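Side-chain contacts in peptide chain release factor subunit 1 (Methanosarcina mazei, PDB 3IR9), which probably directs the termination of translation at the codons UAA, UAG and UGA, and is represented here by its C-terminal domain: residues V14-A17 with G18-Q22; Q29-A32 with V33-F36; T119-V122 with D123-E127. All blocks are in the same frame, centred on the assembly; numbering follows the deposited sequence.

Overall arrangement
Contacts 1 and 2 follow one another on the long helix 10-41, their centres about 22 Å apart and their nearest atoms about 6 Å apart. Contact 1 lies far out, its centre about 26 Å from that of the chain, whereas contact 2 is where the helix meets the body of the domain; both touch the second subunit. Contact 3 comes much later, where strand 113-120 runs into helix 121-131, its centre about 21 Å from that of contact 2 and 28 Å from that of contact 1. It joins the three-stranded antiparallel sheet of the zinc-binding arm to the body with its four-stranded mixed sheet. Contact 1 thus serves subunit pairing, contact 2 both pairing and domain packing.

Contact 1 of 3, residues V14-A17 with G18-Q22; sequences VNAA and GEKLQ
The methyl of A17 and the isobutyl group of L21, one helical turn further on, meet on one flank of the helix, with A17 CB 4.1 Å from L21 CD1. The first torsion of L21 sets CG beside its own backbone N (chi1 -51°), on the side of the preceding turn, though the exact place of the isobutyl group is doubtful. On another flank K20, extended beyond CG, passes its methylene groups by A16, with K20 CE 4.3 Å from A16 CB, and carries its ammonium group onward. Small alanines suit these places because they leave room for the larger chains of the next turn. Beneath them runs the helical ladder, in which G18 N donates to V14 O at 3.3 Å and 163°, while A16 O is shared by weak bonds from E19 N and K20 N. V14, A17 and L21 form an apolar stripe that packs on V14 and L21 of the second subunit. A serine in place of L21 would probably strip A17 CB and V14 of the second subunit of apolar cover, opening a gap at the interface. The chemistry therefore divides the helix: hydrocarbon meets the partner chain, while N15, E19 and K20 carry polar ends on the exposed side.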
# COMPACT_ATOMS: atom_id res chain seq x y z
N VAL A 14 12.30 -6.41 -13.64
CA VAL A 14 12.29 -5.24 -12.77
C VAL A 14 11.54 -5.55 -11.49
O VAL A 14 11.94 -5.15 -10.39
CB VAL A 14 11.65 -4.03 -13.46
CG1 VAL A 14 10.90 -3.16 -12.46
CG2 VAL A 14 12.70 -3.23 -14.21
N ASN A 15 10.44 -6.28 -11.64
CA ASN A 15 9.63 -6.71 -10.50
C ASN A 15 10.50 -7.48 -9.51
O ASN A 15 10.46 -7.22 -8.30
CB ASN A 15 8.49 -7.60 -10.99
CG ASN A 15 7.23 -7.43 -10.17
OD1 ASN A 15 6.12 -7.48 -10.70
ND2 ASN A 15 7.39 -7.25 -8.86
N ALA A 16 11.29 -8.42 -10.02
CA ALA A 16 12.14 -9.27 -9.20
C ALA A 16 13.05 -8.48 -8.28
O ALA A 16 12.91 -8.54 -7.06
CB ALA A 16 12.96 -10.20 -10.09
N ALA A 17 14.00 -7.75 -8.86
CA ALA A 17 14.94 -6.95 -8.08
C ALA A 17 14.22 -6.16 -6.99
O ALA A 17 14.65 -6.14 -5.84
CB ALA A 17 15.72 -6.02 -8.98
N GLY A 18 13.12 -5.51 -7.37
CA GLY A 18 12.35 -4.69 -6.45
C GLY A 18 11.99 -5.36 -5.14
O GLY A 18 12.13 -4.75 -4.08
N GLU A 19 11.52 -6.60 -5.20
CA GLU A 19 11.09 -7.32 -4.00
C GLU A 19 12.28 -7.68 -3.11
O GLU A 19 12.20 -7.59 -1.89
CB GLU A 19 10.30 -8.58 -4.38
CG GLU A 19 9.90 -9.49 -3.21
CD GLU A 19 8.52 -9.21 -2.64
OE1 GLU A 19 7.77 -8.38 -3.22
OE2 GLU A 19 8.16 -9.83 -1.62
N LYS A 20 13.38 -8.07 -3.73
CA LYS A 20 14.60 -8.40 -2.99
C LYS A 20 15.11 -7.17 -2.25
O LYS A 20 15.50 -7.26 -1.09
CB LYS A 20 15.66 -8.92 -3.96
CG LYS A 20 15.07 -9.65 -5.15
CD LYS A 20 16.05 -10.60 -5.79
CE LYS A 20 15.31 -11.54 -6.74
NZ LYS A 20 16.17 -12.64 -7.24
N LEU A 21 15.11 -6.03 -2.94
CA LEU A 21 15.59 -4.78 -2.36
C LEU A 21 14.79 -4.42 -1.11
O LEU A 21 15.36 -4.03 -0.10
CB LEU A 21 15.52 -3.66 -3.39
CG LEU A 21 16.20 -4.03 -4.71
CD1 LEU A 21 15.50 -3.33 -5.85
CD2 LEU A 21 17.70 -3.73 -4.70
N GLN A 22 13.47 -4.57 -1.19
CA GLN A 22 12.60 -4.38 -0.03
C GLN A 22 13.09 -5.21 1.16
O GLN A 22 13.27 -4.68 2.26
CB GLN A 22 11.15 -4.75 -0.36
CG GLN A 22 10.35 -3.66 -1.06
CD GLN A 22 8.92 -4.10 -1.38
OE1 GLN A 22 8.04 -3.27 -1.62
NE2 GLN A 22 8.69 -5.40 -1.37

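Contact 2 of 3, residues Q29-A32 with V33-F36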
# COMPACT_ATOMS: atom_id res chain seq x y z
N GLN A 29 16.43 -1.92 8.36
CA GLN A 29 15.52 -1.33 9.35
C GLN A 29 15.54 -2.08 10.68
O GLN A 29 15.47 -1.46 11.74
CB GLN A 29 14.09 -1.28 8.81
CG GLN A 29 13.90 -0.45 7.55
CD GLN A 29 12.43 -0.33 7.16
OE1 GLN A 29 11.55 -0.54 7.98
NE2 GLN A 29 12.18 0.02 5.90
N LYS A 30 15.63 -3.40 10.62
CA LYS A 30 15.73 -4.22 11.83
C LYS A 30 17.02 -3.93 12.57
O LYS A 30 17.01 -3.41 13.68
CB LYS A 30 15.67 -5.71 11.48
CG LYS A 30 14.27 -6.23 11.21
CD LYS A 30 14.28 -7.75 11.07
CE LYS A 30 12.87 -8.31 10.92
NZ LYS A 30 12.87 -9.80 11.04
N ASN A 31 18.15 -4.28 11.94
CA ASN A 31 19.47 -4.07 12.54
C ASN A 31 19.64 -2.67 13.11
O ASN A 31 20.34 -2.48 14.10
CB ASN A 31 20.57 -4.33 11.51
CG ASN A 31 20.66 -5.79 11.12
OD1 ASN A 31 21.41 -6.16 10.22
ND2 ASN A 31 19.88 -6.63 11.79
N ALA A 32 18.99 -1.69 12.49
CA ALA A 32 19.08 -0.31 12.94
C ALA A 32 18.36 -0.07 14.27
O ALA A 32 18.91 0.56 15.18
CB ALA A 32 18.57 0.64 11.87
N VAL A 33 17.13 -0.56 14.38
CA VAL A 33 16.40 -0.46 15.64
C VAL A 33 17.19 -1.20 16.71
O VAL A 33 17.37 -0.71 17.82
CB VAL A 33 14.97 -1.05 15.54
CG1 VAL A 33 14.24 -0.85 16.85
CG2 VAL A 33 14.19 -0.40 14.40
N ARG A 34 17.67 -2.39 16.35
CA ARG A 34 18.43 -3.23 17.25
C ARG A 34 19.71 -2.54 17.72
O ARG A 34 20.06 -2.58 18.91
CB ARG A 34 18.73 -4.59 16.59
CG ARG A 34 17.46 -5.42 16.31
CD ARG A 34 17.42 -5.99 14.90
NE ARG A 34 17.70 -7.42 14.84
CZ ARG A 34 16.77 -8.37 14.91
NH1 ARG A 34 15.49 -8.04 15.07
NH2 ARG A 34 17.11 -9.65 14.84
N ASP A 35 20.41 -1.89 16.79
CA ASP A 35 21.62 -1.15 17.13
C ASP A 35 21.30 0.05 18.05
O ASP A 35 22.11 0.42 18.89
CB ASP A 35 22.38 -0.72 15.86
CG ASP A 35 23.04 -1.90 15.14
OD1 ASP A 35 22.94 -3.05 15.63
OD2 ASP A 35 23.66 -1.68 14.08
N PHE A 36 20.12 0.63 17.88
CA PHE A 36 19.65 1.65 18.81
C PHE A 36 19.47 1.05 20.19
O PHE A 36 19.91 1.61 21.19
CB PHE A 36 18.33 2.25 18.36
CG PHE A 36 17.59 2.96 19.46
CD1 PHE A 36 18.07 4.15 19.98
CD2 PHE A 36 16.41 2.45 19.96
CE1 PHE A 36 17.40 4.81 20.98
CE2 PHE A 36 15.73 3.11 20.96
CZ PHE A 36 16.23 4.29 21.47
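K30 and R34 lie side by side one turn apart and point the same way. K30 CD lies over one face of the guanidinium, 4.2 Å from R34 NH1. R34 is modelled with bends at its second and third torsions (chi2 133°, chi3 105°), but the place of its CD is doubtful. From another direction comes the amide of N31: its ND2 is 3.8 Å from R34 NE, and the two planar groups are turned 41° apart. On the next flank V33 lays CG2 against the carbonyl oxygen of Q29, to which V33 N is hydrogen-bonded at 3.2 Å. Backbone bonds from D35 N to N31 O (2.8 Å) and from F36 N to A32 O (3.0 Å) keep the turns in step.

The second shell holds several of these chains. E145 forms a salt bridge with R34 NH1, and S140 N donates to Q29 OE1. F143 packs on Q29, K30 and V33, a face where long aliphatic portions and a branched valine suit an aromatic neighbour. F36 meets F153 edge-to-face and reaches strands 47-49 and 156-160, as befits a large buried ring, while A32 is small enough to sit against Y4 of the second subunit. The hydroxyl of that same tyrosine is hydrogen-bonded to D35 OD2.

K30 and R34 both touch E145, whose negative charge probably helps the two basic chains lie side by side, with K30 NZ 5.1 Å from R34 NH1. The chemistry thus differs between the two sides of the helix: toward its own domain it combines apolar packing with a salt bridge and an amide bond, and toward the partner subunit it pairs the A32 methyl with the hydrogen bond between D35 and Y4 of that subunit.

Contact 3 of 3, residues T119-V122 with D123-E127; sequences TDIV and DEFSE
S126 turns its hydroxyl back to the carbonyl of V122, with OG donating to V122 O at 2.7 Å and a C=O...OG angle of 168°. The first torsion of the serine makes this possible: OG stands beside the backbone N (chi1 -58°), facing the previous turn. V122 O also takes a weak bond from S126 N, so two donors of one residue grip it. F125 N reaches I121 O at 3.1 Å, lying nearly along the C=O axis, whereas D120 O receives weak bonds from both D123 N and E124 N as the helix begins.

Around this frame the side chains pack. I121 and F125 run alongside each other, and I121 CG2 sits over one face of the phenyl ring, 3.9 Å from its centroid and 15° off the normal, in a CH-pi contact. I121 CD1 meets E124 OE1 at 3.3 Å; the carboxylate of E124 itself is held by a salt bridge from its OE2 to R55. T119 crosses D123 at about a right angle, its methyl CG2 3.2 Å from D123 CB, while its hydroxyl OG1 bonds with D117. A threonine suits this strand end, having one branch for each task.

Further out, I121 and F125 press on R55 of helix 51-58 and on I156, as bulky apolar residues should in a core, and V122 and S126 touch F138 and V136. The arrangement is a strand-to-helix junction in domain 3 of the eRF1 family, with D120 at the N-cap position, by which the antiparallel sheet of the zinc-binding arm passes into a helix packed against the mixed sheet.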
# COMPACT_ATOMS: atom_id res chain seq x y z
N THR A 119 5.06 22.05 8.62
CA THR A 119 5.92 21.03 8.05
C THR A 119 5.70 19.75 8.84
O THR A 119 5.70 19.77 10.07
CB THR A 119 7.42 21.44 8.13
OG1 THR A 119 7.62 22.71 7.50
CG2 THR A 119 8.30 20.41 7.46
N ASP A 120 5.47 18.64 8.15
CA ASP A 120 5.36 17.36 8.83
C ASP A 120 6.63 17.18 9.65
O ASP A 120 7.68 17.68 9.26
CB ASP A 120 5.22 16.23 7.81
CG ASP A 120 4.90 14.88 8.46
OD1 ASP A 120 4.79 14.80 9.70
OD2 ASP A 120 4.76 13.89 7.71
N ILE A 121 6.54 16.49 10.78
CA ILE A 121 7.73 16.27 11.60
C ILE A 121 8.84 15.49 10.86
O ILE A 121 10.00 15.88 10.90
CB ILE A 121 7.39 15.61 12.96
CG1 ILE A 121 6.88 16.67 13.93
CG2 ILE A 121 8.62 14.95 13.57
CD1 ILE A 121 7.87 17.77 14.18
N VAL A 122 8.46 14.41 10.18
CA VAL A 122 9.43 13.61 9.43
C VAL A 122 10.23 14.45 8.42
O VAL A 122 11.38 14.14 8.13
CB VAL A 122 8.77 12.40 8.73
CG1 VAL A 122 7.31 12.67 8.44
CG2 VAL A 122 9.52 12.02 7.47
N ASP A 123 9.62 15.52 7.91
CA ASP A 123 10.33 16.47 7.06
C ASP A 123 11.45 17.15 7.84
O ASP A 123 12.63 16.95 7.56
CB ASP A 123 9.37 17.54 6.53
CG ASP A 123 8.74 17.18 5.20
OD1 ASP A 123 8.59 15.97 4.91
OD2 ASP A 123 8.39 18.12 4.45
N GLU A 124 11.05 17.95 8.83
CA GLU A 124 11.99 18.76 9.62
C GLU A 124 13.20 17.96 10.08
O GLU A 124 14.33 18.46 10.05
CB GLU A 124 11.27 19.36 10.84
CG GLU A 124 12.21 20.03 11.83
CD GLU A 124 11.61 20.14 13.23
OE1 GLU A 124 10.46 19.70 13.42
OE2 GLU A 124 12.29 20.66 14.14
N PHE A 125 12.96 16.73 10.52
CA PHE A 125 14.00 15.91 11.12
C PHE A 125 14.96 15.35 10.07
O PHE A 125 16.12 15.08 10.36
CB PHE A 125 13.38 14.80 11.98
CG PHE A 125 12.82 15.29 13.30
CD1 PHE A 125 12.17 16.51 13.38
CD2 PHE A 125 12.94 14.52 14.45
CE1 PHE A 125 11.66 16.96 14.59
CE2 PHE A 125 12.43 14.97 15.66
CZ PHE A 125 11.79 16.19 15.73
N SER A 126 14.46 15.19 8.85
CA SER A 126 15.29 14.74 7.73
C SER A 126 16.12 15.90 7.18
O SER A 126 17.26 15.71 6.74
CB SER A 126 14.41 14.15 6.64
OG SER A 126 13.65 13.08 7.16
N GLU A 127 15.54 17.10 7.20
CA GLU A 127 16.25 18.32 6.82
C GLU A 127 17.46 18.53 7.73
O GLU A 127 18.56 18.82 7.27
CB GLU A 127 15.31 19.53 6.90
CG GLU A 127 14.02 19.40 6.10
CD GLU A 127 13.00 20.49 6.44
OE1 GLU A 127 12.05 20.69 5.65
OE2 GLU A 127 13.16 21.15 7.49